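Local atomic coordinates of xylose isomerase-like TIM barrel (Anabaena variabilis ATCC 29413, PDB entry 2QW5), a protein that binds zinc and D-xylose at the mouth of a TIM barrel and is probably a sugar or sugar-phosphate isomerase or epimerase. Residues A[19-24]-A[51-56]; A[86-91]-A[109-114]. One frame throughout, in Å; residues are numbered along the deposited sequence.

Contact 1 of 2, residues A[19-24]-A[51-56]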
loop_
_atom_site.group_PDB
_atom_site.type_symbol
_atom_site.label_atom_id
_atom_site.label_comp_id
_atom_site.label_asym_id
_atom_site.label_seq_id
_atom_site.Cartn_x
_atom_site.Cartn_y
_atom_site.Cartn_z
ATOM N N THR A 19 22.249 -8.507 10.569
ATOM C CA THR A 19 21.457 -7.458 11.185
ATOM C C THR A 19 21.571 -6.112 10.515
ATOM O O THR A 19 22.437 -5.926 9.686
ATOM C CB THR A 19 21.943 -7.288 12.648
ATOM O OG1 THR A 19 21.028 -6.491 13.394
ATOM C CG2 THR A 19 23.368 -6.690 12.715
ATOM N N THR A 20 20.650 -5.208 10.841
ATOM C CA THR A 20 20.737 -3.780 10.436
ATOM C C THR A 20 21.022 -2.867 11.673
ATOM O O THR A 20 21.126 -1.623 11.542
ATOM C CB THR A 20 19.472 -3.278 9.702
ATOM O OG1 THR A 20 18.370 -3.264 10.601
ATOM C CG2 THR A 20 19.153 -4.128 8.523
ATOM N N ASN A 21 21.160 -3.475 12.862
ATOM C CA ASN A 21 21.328 -2.745 14.131
ATOM C C ASN A 21 22.350 -3.438 15.038
ATOM O O ASN A 21 22.114 -4.551 15.534
ATOM C CB ASN A 21 19.980 -2.620 14.859
ATOM C CG ASN A 21 19.995 -1.573 15.963
ATOM O OD1 ASN A 21 20.981 -1.398 16.696
ATOM N ND2 ASN A 21 18.897 -0.855 16.085
ATOM N N LEU A 22 23.469 -2.749 15.259
ATOM C CA LEU A 22 24.540 -3.254 16.095
ATOM C C LEU A 22 24.212 -3.232 17.604
ATOM O O LEU A 22 24.927 -3.888 18.349
ATOM C CB LEU A 22 25.899 -2.544 15.770
ATOM C CG LEU A 22 26.734 -3.216 14.662
ATOM C CD1 LEU A 22 27.351 -4.514 15.208
ATOM C CD2 LEU A 22 25.998 -3.493 13.364
ATOM N N GLN A 23 23.163 -2.511 18.037
ATOM C CA GLN A 23 22.745 -2.424 19.455
ATOM C C GLN A 23 23.967 -2.271 20.370
ATOM O O GLN A 23 24.228 -3.136 21.231
ATOM C CB GLN A 23 21.969 -3.679 19.868
ATOM C CG GLN A 23 20.793 -4.091 19.012
ATOM C CD GLN A 23 19.944 -5.149 19.744
ATOM O OE1 GLN A 23 19.458 -4.894 20.862
ATOM N NE2 GLN A 23 19.763 -6.313 19.126
ATOM N N PRO A 24 24.751 -1.198 20.165
ATOM C CA PRO A 24 26.010 -1.018 20.925
ATOM C C PRO A 24 25.871 -0.993 22.469
ATOM O O PRO A 24 26.803 -1.363 23.179
ATOM C CB PRO A 24 26.529 0.314 20.383
ATOM C CG PRO A 24 25.313 1.045 19.960
ATOM C CD PRO A 24 24.507 -0.030 19.301
ATOM N N PRO A 51 26.380 -1.486 9.863
ATOM C CA PRO A 51 25.333 -0.501 9.616
ATOM C C PRO A 51 25.075 0.289 10.891
ATOM O O PRO A 51 25.108 -0.284 11.970
ATOM C CB PRO A 51 24.105 -1.347 9.243
ATOM C CG PRO A 51 24.348 -2.696 9.880
ATOM C CD PRO A 51 25.847 -2.869 9.789
ATOM N N ILE A 52 24.888 1.610 10.774
ATOM C CA ILE A 52 24.556 2.444 11.923
ATOM C C ILE A 52 23.086 2.791 11.824
ATOM O O ILE A 52 22.676 3.620 10.959
ATOM C CB ILE A 52 25.447 3.703 12.070
ATOM C CG1 ILE A 52 26.941 3.293 12.127
ATOM C CG2 ILE A 52 25.020 4.580 13.298
ATOM C CD1 ILE A 52 27.350 2.302 13.253
ATOM N N ALA A 53 22.273 2.117 12.662
ATOM C CA ALA A 53 20.805 2.345 12.675
ATOM C C ALA A 53 20.505 3.768 13.079
ATOM O O ALA A 53 21.188 4.277 13.971
ATOM C CB ALA A 53 20.090 1.369 13.614
ATOM N N PRO A 54 19.530 4.433 12.407
ATOM C CA PRO A 54 19.186 5.807 12.796
ATOM C C PRO A 54 18.444 5.857 14.132
ATOM O O PRO A 54 17.880 4.832 14.577
ATOM C CB PRO A 54 18.323 6.315 11.630
ATOM C CG PRO A 54 17.824 5.090 10.970
ATOM C CD PRO A 54 18.697 3.954 11.287
ATOM N N GLY A 55 18.500 7.019 14.769
ATOM C CA GLY A 55 17.843 7.266 16.062
ATOM C C GLY A 55 17.367 8.699 16.174
ATOM O O GLY A 55 17.288 9.409 15.170
ATOM N N LEU A 56 17.101 9.132 17.399
ATOM C CA LEU A 56 16.563 10.464 17.681
ATOM C C LEU A 56 17.690 11.472 17.854
ATOM O O LEU A 56 18.731 11.127 18.403
ATOM C CB LEU A 56 15.685 10.436 18.916
ATOM C CG LEU A 56 14.471 9.499 18.820
ATOM C CD1 LEU A 56 13.869 9.193 20.209
ATOM C CD2 LEU A 56 13.439 10.108 17.861
HETATM O O HOH W 1 23.520 0.044 14.182
#

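Contact 2 of 2, residues A[86-91]-A[109-114]. With XLS (D-xylose), chain C.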
loop_
_atom_site.group_PDB
_atom_site.type_symbol
_atom_site.label_atom_id
_atom_site.label_comp_id
_atom_site.label_asym_id
_atom_site.label_seq_id
_atom_site.Cartn_x
_atom_site.Cartn_y
_atom_site.Cartn_z
ATOM N N THR A 86 31.519 1.850 8.052
ATOM C CA THR A 86 30.122 2.031 8.411
ATOM C C THR A 86 29.236 2.231 7.189
ATOM O O THR A 86 29.690 2.762 6.150
ATOM C CB THR A 86 29.899 3.205 9.380
ATOM O OG1 THR A 86 30.302 4.427 8.739
ATOM C CG2 THR A 86 30.629 3.007 10.626
ATOM N N ASN A 87 27.994 1.769 7.326
ATOM C CA ASN A 87 26.946 1.953 6.348
ATOM C C ASN A 87 25.887 2.870 7.000
ATOM O O ASN A 87 25.307 2.558 8.046
ATOM C CB ASN A 87 26.362 0.634 5.889
ATOM C CG ASN A 87 25.415 0.796 4.752
ATOM O OD1 ASN A 87 24.327 1.311 4.930
ATOM N ND2 ASN A 87 25.803 0.319 3.585
ATOM N N VAL A 88 25.663 4.000 6.361
ATOM C CA VAL A 88 24.802 5.046 6.866
ATOM C C VAL A 88 23.955 5.574 5.732
ATOM O O VAL A 88 24.469 5.804 4.652
ATOM C CB VAL A 88 25.621 6.234 7.480
ATOM C CG1 VAL A 88 24.711 7.369 7.828
ATOM C CG2 VAL A 88 26.375 5.776 8.770
ATOM N N GLY A 89 22.681 5.784 6.010
ATOM C CA GLY A 89 21.748 6.327 5.032
ATOM C C GLY A 89 20.994 7.533 5.506
ATOM O O GLY A 89 20.655 7.647 6.684
ATOM N N ALA A 90 20.740 8.460 4.576
ATOM C CA ALA A 90 19.833 9.575 4.827
ATOM C C ALA A 90 18.434 8.953 4.946
ATOM O O ALA A 90 18.169 7.868 4.390
ATOM C CB ALA A 90 19.862 10.599 3.656
ATOM N N THR A 91 17.561 9.633 5.683
ATOM C CA THR A 91 16.196 9.177 5.943
ATOM C C THR A 91 15.234 10.255 5.519
ATOM O O THR A 91 15.635 11.368 5.226
ATOM C CB THR A 91 15.979 8.834 7.412
ATOM O OG1 THR A 91 15.910 10.007 8.223
ATOM C CG2 THR A 91 17.101 7.934 7.933
ATOM N N GLU A 109 23.590 17.664 10.733
ATOM C CA GLU A 109 23.957 17.262 12.122
ATOM C C GLU A 109 23.858 15.771 12.324
ATOM O O GLU A 109 24.697 15.173 13.038
ATOM C CB GLU A 109 23.202 18.069 13.205
ATOM C CG GLU A 109 23.522 19.602 13.157
ATOM C CD GLU A 109 25.057 19.980 13.356
ATOM O OE1 GLU A 109 25.671 19.491 14.347
ATOM O OE2 GLU A 109 25.632 20.777 12.533
ATOM N N TYR A 110 22.834 15.166 11.717
ATOM C CA TYR A 110 22.669 13.711 11.717
ATOM C C TYR A 110 23.888 13.048 11.052
ATOM O O TYR A 110 24.487 12.152 11.620
ATOM C CB TYR A 110 21.346 13.310 11.045
ATOM C CG TYR A 110 21.247 11.876 10.623
ATOM C CD1 TYR A 110 21.074 10.847 11.554
ATOM C CD2 TYR A 110 21.345 11.537 9.273
ATOM C CE1 TYR A 110 20.996 9.513 11.144
ATOM C CE2 TYR A 110 21.279 10.218 8.854
ATOM C CZ TYR A 110 21.099 9.209 9.783
ATOM O OH TYR A 110 21.027 7.909 9.302
ATOM N N LEU A 111 24.252 13.520 9.865
ATOM C CA LEU A 111 25.390 12.943 9.126
ATOM C C LEU A 111 26.716 13.182 9.856
ATOM O O LEU A 111 27.546 12.265 9.895
ATOM C CB LEU A 111 25.405 13.409 7.677
ATOM C CG LEU A 111 24.219 12.956 6.825
ATOM C CD1 LEU A 111 24.099 13.755 5.458
ATOM C CD2 LEU A 111 24.266 11.493 6.519
ATOM N N LYS A 112 26.867 14.354 10.503
ATOM C CA LYS A 112 28.089 14.656 11.342
ATOM C C LYS A 112 28.178 13.728 12.541
ATOM O O LYS A 112 29.290 13.262 12.922
ATOM C CB LYS A 112 28.141 16.097 11.814
ATOM C CG LYS A 112 28.426 17.158 10.727
ATOM C CD LYS A 112 28.385 18.540 11.357
ATOM C CE LYS A 112 28.903 19.605 10.418
ATOM N NZ LYS A 112 28.796 20.982 10.992
ATOM N N SER A 113 27.026 13.439 13.141
ATOM C CA SER A 113 26.961 12.436 14.238
ATOM C C SER A 113 27.453 11.076 13.773
ATOM O O SER A 113 28.171 10.354 14.508
ATOM C CB SER A 113 25.513 12.273 14.768
ATOM O OG SER A 113 25.376 11.083 15.512
ATOM N N ARG A 114 27.030 10.689 12.580
ATOM C CA ARG A 114 27.393 9.391 12.048
ATOM C C ARG A 114 28.866 9.389 11.663
ATOM O O ARG A 114 29.547 8.379 11.903
ATOM C CB ARG A 114 26.422 8.917 10.972
ATOM C CG ARG A 114 25.150 8.184 11.491
ATOM C CD ARG A 114 24.363 8.838 12.629
ATOM N NE ARG A 114 23.470 7.881 13.286
ATOM C CZ ARG A 114 23.031 7.947 14.542
ATOM N NH1 ARG A 114 23.380 8.923 15.372
ATOM N NH2 ARG A 114 22.203 7.007 14.973
HETATM C C1 XLS C . 21.611 -1.226 0.317
HETATM C C2 XLS C . 21.848 0.035 1.139
HETATM C C3 XLS C . 20.880 0.192 2.366
HETATM C C4 XLS C . 21.526 0.785 3.602
HETATM O O1 XLS C . 21.742 -1.330 -1.105
HETATM O O2 XLS C . 23.224 0.185 1.488
HETATM O O3 XLS C . 20.190 -0.961 2.850
HETATM O O4 XLS C . 22.194 1.957 3.231
#

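Contact 1 of 2, residues A[19-24]-A[51-56]
A single water stands in for direct hydrogen bonding between residues 19-24 and 51-56, whose polar atoms make no hydrogen bond to each other. It accepts from the amides of Leu22 and Ala53 and donates to the carbonyl of Pro51, with the water oxygen 2.7 Å from Pro51 O. Three backbone groups of two separate loops are thus satisfied at one point, and the water links the two segments through their backbones.

Around this bridge the packing is carried by Pro51 and Ala53. The CB-CG edge of the Pro51 ring lies against the Thr19 and Thr20 carbonyl oxygens, with CG 3.8 Å from Thr19 O. Leu22 meets the same ring at nearly a right angle: its CD2 methyl sits 3.6 Å from Pro51 CD and as close to the Pro51 carbonyl oxygen. Phe15 backs both Leu22 and Pro51, while Val33 of helix 27-42 covers Leu22 as well. The Ala53 methyl points into the other loop and touches the amide end of Asn21, its CB lying 3.5 Å from Asn21 ND2.

The CB of Asn21 already brushes Ala53 although the side chain sets off away from it, and CG, anti to the backbone N (chi1 -164°), brings the amide alongside the methyl. The other branch of the amide turns back on its own chain: OD1 accepts from Gln23 N at 2.8 Å, in the carbonyl plane, forming an Asx turn that holds the amide in place. Just before it, Thr19 OG1 accepts from Asn21 N at 3.1 Å in an almost straight bond (167°), an ST turn.

Two successive side-chain turns shape the 19-24 loop; the water and the Pro51 and Ala53 packing join it to the segment after strand 47-51, neighbour of strand 11-14 at the C-terminal, ligand-binding mouth of a TIM barrel.

Contact 2 of 2, residues A[86-91]-A[109-114]
One hydrogen bond crosses between residues 86-91 and 109-114: the Tyr110 hydroxyl donates to the carbonyl of Gly89, with OH 2.7 Å from Gly89 O. The acceptor lies at the ring edge, in the ring plane and on the CE2 side of the hydroxyl, which in turn lies in the carbonyl plane of Gly89. CG of Tyr110 is anti to the backbone N (chi1 163°), which sends the ring from the helix toward the loop, where it also stacks with Phe94. An alanine in place of Tyr110 would lose the ring and its bond to Gly89 O and would probably leave the loop after strand 83-87 less firmly held.

Apolar packing centres on Val88. Both its methyls rest on CB and CG of Arg114, CG1 lying 3.8 Å from Arg114 CG, and the two side chains cross at about a right angle. Leu111 CD2 approaches CG1 more loosely, at 4.3 Å. The packing joins the C-terminal end of strand 83-87 and what follows it to helix 101-120, within the beta-alpha-beta unit of the TIM barrel completed by strand 125-128.

The Arg114 side chain bends at chi2 (48°) and carries its guanidinium away from the loop; NH1 donates in plane to Ser113 OG at 2.9 Å and forms a salt bridge with Asp63.

Of these residues, Asn87 belongs to the sugar pocket: its OD1 accepts from O4 of the D-xylose at 2.8 Å, while ND2 gives a weak bond to the sugar's O2. Glu183 and His219 also hydrogen-bond the sugar.

How the contacts relate
Contact 1 closes before contact 2 opens along the chain, and their centres lie 11 Å apart. Together they cover the loops following the first three barrel strands, 11-14, 47-51 and 83-87, all on the side of the barrel where the sugar and zinc bind. The contacts touch directly: Ile52 N probably hydrogen-bonds Asn87 O at 2.9 Å, alongside the pairing of the neighbouring strands 47-51 and 83-87. Arg114 of helix 101-120 reaches back to contact 1, where its NH2 probably bonds Ala53 O, and the side chain packs on Ile52. The sugar-binding Asn87 of strand 83-87 is thus tied through its backbone to the 51-56 segment, which helix 101-120 also holds through Arg114.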